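Local coordinates for beta-L-arabinobiosidase (Bacteroides thetaiotaomicron, PDB 5MQR), which probably hydrolyses glycosidic linkages in plant pectin, as a beta-L-arabinobiosidase of a gut bacterium, at residues S36-V48 with N326-L338. Residues are numbered along the deposited sequence; the frame is centred on the assembly and turned at random.
Sequences SNPTYHDGQLSPV and NPSEFRWPLAISL. With NA (sodium ion), chain I.
Pro327 O is gripped by two waters: one, 2.6 Å away, also donates to Ser36 O, while the other accepts from Ser36 N, so the Ser36 backbone is tied to Pro327 through solvent. A direct bond runs from Trp332 NE1 to Pro38 O, 2.9 Å long with an N-H...O angle of 155°. It lies almost in the indole plane, and tryptophan suits the place because one flat group offers both this donor and a broad apolar surface. Its CG sits between the backbone N and carbonyl carbon (chi1 68°), which sets NE1 beside Pro38 O. The His41 ring points its edge at one indole face in a T-shaped pair, planes at 73°, while His41 NE2 is held by Pro578 O. Phe330 CB packs over the rim of an indole face, and Phe330 CD1 meets Pro38 CB at 3.8 Å.

Next to Trp332, Pro333 follows a cis peptide; its compact ring fits against the turn, with CB 3.3 Å from His41 O and CD 3.4 Å from Ser36 OG. Gly43 has positive phi, a conformation that by itself favours glycine, and its N lies near Pro333 CG. Leu45 then reaches across Pro333 at about a right angle, and its CD1 branch also touches Ala335 CB (3.8 Å). Further along, Val48 CG1 meets Ile336 CG2.

Consecutive beta turns thus seat 36-48 against a four-stranded antiparallel propeller-type sheet containing 334-339. Within the same loop, Gln44 O binds a sodium ion completed by Glu494, Asn495 and waters, linking this interface of a sialidase-like beta-propeller to the neighbouring CBM-like region.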
loop_
_atom_site.group_PDB
_atom_site.type_symbol
_atom_site.label_atom_id
_atom_site.label_comp_id
_atom_site.label_asym_id
_atom_site.label_seq_id
_atom_site.Cartn_x
_atom_site.Cartn_y
_atom_site.Cartn_z
ATOM N N SER A 36 -19.398 4.402 -11.095
ATOM C CA SER A 36 -19.751 5.697 -10.525
ATOM C C SER A 36 -21.281 5.886 -10.630
ATOM O O SER A 36 -21.889 5.605 -11.676
ATOM C CB SER A 36 -18.994 6.803 -11.263
ATOM O OG SER A 36 -19.258 8.056 -10.685
ATOM N N ASN A 37 -21.894 6.316 -9.532
ATOM C CA ASN A 37 -23.315 6.541 -9.451
ATOM C C ASN A 37 -23.609 8.041 -9.671
ATOM O O ASN A 37 -23.346 8.849 -8.785
ATOM C CB ASN A 37 -23.847 6.065 -8.088
ATOM C CG ASN A 37 -25.327 6.372 -7.895
ATOM O OD1 ASN A 37 -26.002 6.825 -8.811
ATOM N ND2 ASN A 37 -25.824 6.144 -6.700
ATOM N N PRO A 38 -24.161 8.414 -10.848
ATOM C CA PRO A 38 -24.341 9.836 -11.203
ATOM C C PRO A 38 -25.315 10.653 -10.319
ATOM O O PRO A 38 -25.309 11.871 -10.388
ATOM C CB PRO A 38 -24.850 9.780 -12.648
ATOM C CG PRO A 38 -25.452 8.455 -12.784
ATOM C CD PRO A 38 -24.669 7.531 -11.902
ATOM N N THR A 39 -26.151 9.969 -9.542
ATOM C CA THR A 39 -27.026 10.583 -8.541
ATOM C C THR A 39 -26.240 11.336 -7.432
ATOM O O THR A 39 -26.772 12.243 -6.815
ATOM C CB THR A 39 -27.990 9.511 -7.953
ATOM O OG1 THR A 39 -28.955 9.177 -8.951
ATOM C CG2 THR A 39 -28.761 10.010 -6.742
ATOM N N TYR A 40 -24.989 10.950 -7.188
ATOM C CA TYR A 40 -24.092 11.739 -6.354
ATOM C C TYR A 40 -23.092 12.508 -7.209
ATOM O O TYR A 40 -22.568 11.987 -8.206
ATOM C CB TYR A 40 -23.312 10.834 -5.417
ATOM C CG TYR A 40 -24.071 10.260 -4.233
ATOM C CD1 TYR A 40 -25.113 9.334 -4.407
ATOM C CD2 TYR A 40 -23.675 10.570 -2.928
ATOM C CE1 TYR A 40 -25.771 8.771 -3.313
ATOM C CE2 TYR A 40 -24.314 10.019 -1.825
ATOM C CZ TYR A 40 -25.357 9.124 -2.011
ATOM O OH TYR A 40 -25.957 8.604 -0.881
ATOM N N HIS A 41 -22.758 13.721 -6.757
ATOM C CA HIS A 41 -21.752 14.547 -7.419
ATOM C C HIS A 41 -20.368 13.948 -7.373
ATOM O O HIS A 41 -19.587 14.160 -8.307
ATOM C CB HIS A 41 -21.689 15.953 -6.818
ATOM C CG HIS A 41 -22.911 16.782 -7.076
ATOM N ND1 HIS A 41 -23.141 17.963 -6.421
ATOM C CD2 HIS A 41 -23.978 16.590 -7.886
ATOM C CE1 HIS A 41 -24.282 18.479 -6.829
ATOM N NE2 HIS A 41 -24.805 17.672 -7.727
ATOM N N ASP A 42 -20.067 13.207 -6.300
ATOM C CA ASP A 42 -18.791 12.482 -6.199
ATOM C C ASP A 42 -18.876 11.051 -6.722
ATOM O O ASP A 42 -17.916 10.310 -6.622
ATOM C CB ASP A 42 -18.190 12.543 -4.762
ATOM C CG ASP A 42 -18.991 11.750 -3.711
ATOM O OD1 ASP A 42 -19.987 11.074 -4.033
ATOM O OD2 ASP A 42 -18.622 11.823 -2.522
ATOM N N GLY A 43 -20.012 10.663 -7.302
ATOM C CA GLY A 43 -20.232 9.281 -7.781
ATOM C C GLY A 43 -20.275 8.150 -6.743
ATOM O O GLY A 43 -20.323 6.982 -7.114
ATOM N N GLN A 44 -20.278 8.506 -5.458
ATOM C CA GLN A 44 -19.984 7.600 -4.359
ATOM C C GLN A 44 -18.594 6.990 -4.464
ATOM O O GLN A 44 -18.366 5.954 -3.898
ATOM C CB GLN A 44 -21.039 6.498 -4.203
ATOM C CG GLN A 44 -22.427 7.033 -3.996
ATOM C CD GLN A 44 -23.420 5.930 -3.650
ATOM O OE1 GLN A 44 -24.104 5.415 -4.518
ATOM N NE2 GLN A 44 -23.500 5.571 -2.372
ATOM N N LEU A 45 -17.665 7.669 -5.146
ATOM C CA LEU A 45 -16.275 7.247 -5.235
ATOM C C LEU A 45 -15.474 7.832 -4.087
ATOM O O LEU A 45 -15.566 9.024 -3.811
ATOM C CB LEU A 45 -15.663 7.723 -6.537
ATOM C CG LEU A 45 -16.344 7.269 -7.826
ATOM C CD1 LEU A 45 -15.602 7.861 -9.002
ATOM C CD2 LEU A 45 -16.398 5.741 -7.941
ATOM N N SER A 46 -14.711 6.984 -3.409
ATOM C CA SER A 46 -13.781 7.422 -2.405
ATOM C C SER A 46 -12.563 7.969 -3.126
ATOM O O SER A 46 -12.158 7.429 -4.157
ATOM C CB SER A 46 -13.368 6.255 -1.502
ATOM O OG SER A 46 -12.622 6.715 -0.382
ATOM N N PRO A 47 -11.989 9.055 -2.614
ATOM C CA PRO A 47 -10.826 9.633 -3.271
ATOM C C PRO A 47 -9.566 8.890 -2.949
ATOM O O PRO A 47 -9.505 8.238 -1.925
ATOM C CB PRO A 47 -10.752 11.044 -2.685
ATOM C CG PRO A 47 -11.313 10.884 -1.305
ATOM C CD PRO A 47 -12.415 9.856 -1.452
ATOM N N VAL A 48 -8.568 9.023 -3.822
ATOM C CA VAL A 48 -7.213 8.622 -3.487
ATOM C C VAL A 48 -6.655 9.567 -2.412
ATOM O O VAL A 48 -7.174 10.666 -2.207
ATOM C CB VAL A 48 -6.308 8.483 -4.725
ATOM C CG1 VAL A 48 -6.897 7.443 -5.684
ATOM C CG2 VAL A 48 -6.090 9.803 -5.440
ATOM N N ASN A 326 -14.247 11.769 -16.615
ATOM C CA ASN A 326 -15.610 11.664 -16.080
ATOM C C ASN A 326 -16.087 10.234 -16.374
ATOM O O ASN A 326 -16.270 9.906 -17.530
ATOM C CB ASN A 326 -16.559 12.689 -16.726
ATOM C CG ASN A 326 -16.079 14.135 -16.548
ATOM O OD1 ASN A 326 -15.557 14.769 -17.499
ATOM N ND2 ASN A 326 -16.250 14.667 -15.332
ATOM N N PRO A 327 -16.290 9.399 -15.327
ATOM C CA PRO A 327 -16.705 8.007 -15.463
ATOM C C PRO A 327 -18.230 7.910 -15.633
ATOM O O PRO A 327 -18.918 7.198 -14.895
ATOM C CB PRO A 327 -16.226 7.395 -14.143
ATOM C CG PRO A 327 -16.489 8.490 -13.165
ATOM C CD PRO A 327 -16.185 9.767 -13.894
ATOM N N SER A 328 -18.757 8.645 -16.604
ATOM C CA SER A 328 -20.159 8.978 -16.600
ATOM C C SER A 328 -20.583 9.615 -17.898
ATOM O O SER A 328 -19.744 10.132 -18.650
ATOM C CB SER A 328 -20.439 9.942 -15.436
ATOM O OG SER A 328 -21.823 10.251 -15.358
ATOM N N GLU A 329 -21.890 9.566 -18.151
ATOM C CA GLU A 329 -22.506 10.316 -19.264
ATOM C C GLU A 329 -22.778 11.795 -18.882
ATOM O O GLU A 329 -23.085 12.616 -19.738
ATOM C CB GLU A 329 -23.780 9.626 -19.754
ATOM C CG GLU A 329 -23.507 8.285 -20.440
ATOM C CD GLU A 329 -22.733 8.426 -21.757
ATOM O OE1 GLU A 329 -23.039 9.369 -22.525
ATOM O OE2 GLU A 329 -21.798 7.622 -22.018
ATOM N N PHE A 330 -22.638 12.107 -17.597
ATOM C CA PHE A 330 -22.683 13.471 -17.082
ATOM C C PHE A 330 -21.246 13.872 -16.804
ATOM O O PHE A 330 -20.378 13.001 -16.626
ATOM C CB PHE A 330 -23.507 13.521 -15.803
ATOM C CG PHE A 330 -24.919 13.028 -15.982
ATOM C CD1 PHE A 330 -25.213 11.671 -15.900
ATOM C CD2 PHE A 330 -25.948 13.917 -16.235
ATOM C CE1 PHE A 330 -26.505 11.209 -16.062
ATOM C CE2 PHE A 330 -27.252 13.466 -16.422
ATOM C CZ PHE A 330 -27.532 12.101 -16.334
ATOM N N ARG A 331 -20.972 15.171 -16.758
ATOM C CA ARG A 331 -19.608 15.620 -16.528
ATOM C C ARG A 331 -19.272 15.724 -15.054
ATOM O O ARG A 331 -18.766 16.729 -14.599
ATOM C CB ARG A 331 -19.332 16.910 -17.305
ATOM C CG ARG A 331 -19.637 16.725 -18.775
ATOM C CD ARG A 331 -19.179 17.895 -19.613
ATOM N NE ARG A 331 -19.516 17.692 -21.020
ATOM C CZ ARG A 331 -18.886 18.242 -22.063
ATOM N NH1 ARG A 331 -17.865 19.085 -21.904
ATOM N NH2 ARG A 331 -19.286 17.938 -23.297
ATOM N N TRP A 332 -19.502 14.644 -14.317
ATOM C CA TRP A 332 -19.076 14.537 -12.921
ATOM C C TRP A 332 -19.121 13.078 -12.454
ATOM O O TRP A 332 -19.814 12.292 -13.051
ATOM C CB TRP A 332 -19.990 15.362 -12.026
ATOM C CG TRP A 332 -21.412 14.860 -11.885
ATOM C CD1 TRP A 332 -21.851 13.848 -11.079
ATOM C CD2 TRP A 332 -22.574 15.385 -12.528
ATOM N NE1 TRP A 332 -23.224 13.715 -11.172
ATOM C CE2 TRP A 332 -23.688 14.635 -12.071
ATOM C CE3 TRP A 332 -22.790 16.421 -13.443
ATOM C CZ2 TRP A 332 -25.000 14.885 -12.513
ATOM C CZ3 TRP A 332 -24.110 16.680 -13.876
ATOM C CH2 TRP A 332 -25.189 15.921 -13.404
ATOM N N PRO A 333 -18.380 12.702 -11.422
ATOM C CA PRO A 333 -17.225 13.449 -10.914
ATOM C C PRO A 333 -16.055 13.359 -11.879
ATOM O O PRO A 333 -16.188 12.821 -12.976
ATOM C CB PRO A 333 -16.881 12.704 -9.635
ATOM C CG PRO A 333 -17.222 11.274 -9.986
ATOM C CD PRO A 333 -18.392 11.316 -10.924
ATOM N N LEU A 334 -14.926 13.905 -11.470
ATOM C CA LEU A 334 -13.681 13.658 -12.174
ATOM C C LEU A 334 -13.010 12.552 -11.360
ATOM O O LEU A 334 -12.866 12.685 -10.134
ATOM C CB LEU A 334 -12.813 14.903 -12.221
ATOM C CG LEU A 334 -11.629 14.867 -13.193
ATOM C CD1 LEU A 334 -12.136 14.826 -14.626
ATOM C CD2 LEU A 334 -10.756 16.090 -12.994
ATOM N N ALA A 335 -12.651 11.466 -12.035
ATOM C CA ALA A 335 -12.169 10.251 -11.390
ATOM C C ALA A 335 -10.819 9.837 -11.962
ATOM O O ALA A 335 -10.378 10.350 -12.992
ATOM C CB ALA A 335 -13.190 9.140 -11.600
ATOM N N ILE A 336 -10.187 8.897 -11.283
ATOM C CA ILE A 336 -8.902 8.356 -11.676
ATOM C C ILE A 336 -8.976 6.820 -11.626
ATOM O O ILE A 336 -9.560 6.230 -10.696
ATOM C CB ILE A 336 -7.737 8.897 -10.806
ATOM C CG1 ILE A 336 -6.383 8.333 -11.301
ATOM C CG2 ILE A 336 -7.945 8.618 -9.307
ATOM C CD1 ILE A 336 -5.169 8.973 -10.650
ATOM N N SER A 337 -8.407 6.198 -12.657
ATOM C CA SER A 337 -8.239 4.763 -12.739
ATOM C C SER A 337 -6.745 4.459 -12.913
ATOM O O SER A 337 -6.063 5.140 -13.664
ATOM C CB SER A 337 -9.055 4.178 -13.920
ATOM O OG SER A 337 -10.469 4.219 -13.725
ATOM N N LEU A 338 -6.258 3.420 -12.244
ATOM C CA LEU A 338 -4.838 3.028 -12.289
ATOM C C LEU A 338 -4.598 1.734 -13.068
ATOM O O LEU A 338 -5.503 0.894 -13.201
ATOM C CB LEU A 338 -4.300 2.864 -10.862
ATOM C CG LEU A 338 -4.562 4.060 -9.938
ATOM C CD1 LEU A 338 -4.110 3.740 -8.528
ATOM C CD2 LEU A 338 -3.906 5.337 -10.462
HETATM NA NA NA I . -17.285 3.780 -3.156
HETATM O O HOH W 1 -18.612 4.468 -13.798
HETATM O O HOH W 2 -21.434 7.214 -14.068
HETATM O O HOH W 3 -15.260 4.159 -3.514
HETATM O O HOH W 4 -18.375 3.067 -5.056
HETATM O O HOH W 5 -17.156 1.279 -2.835
#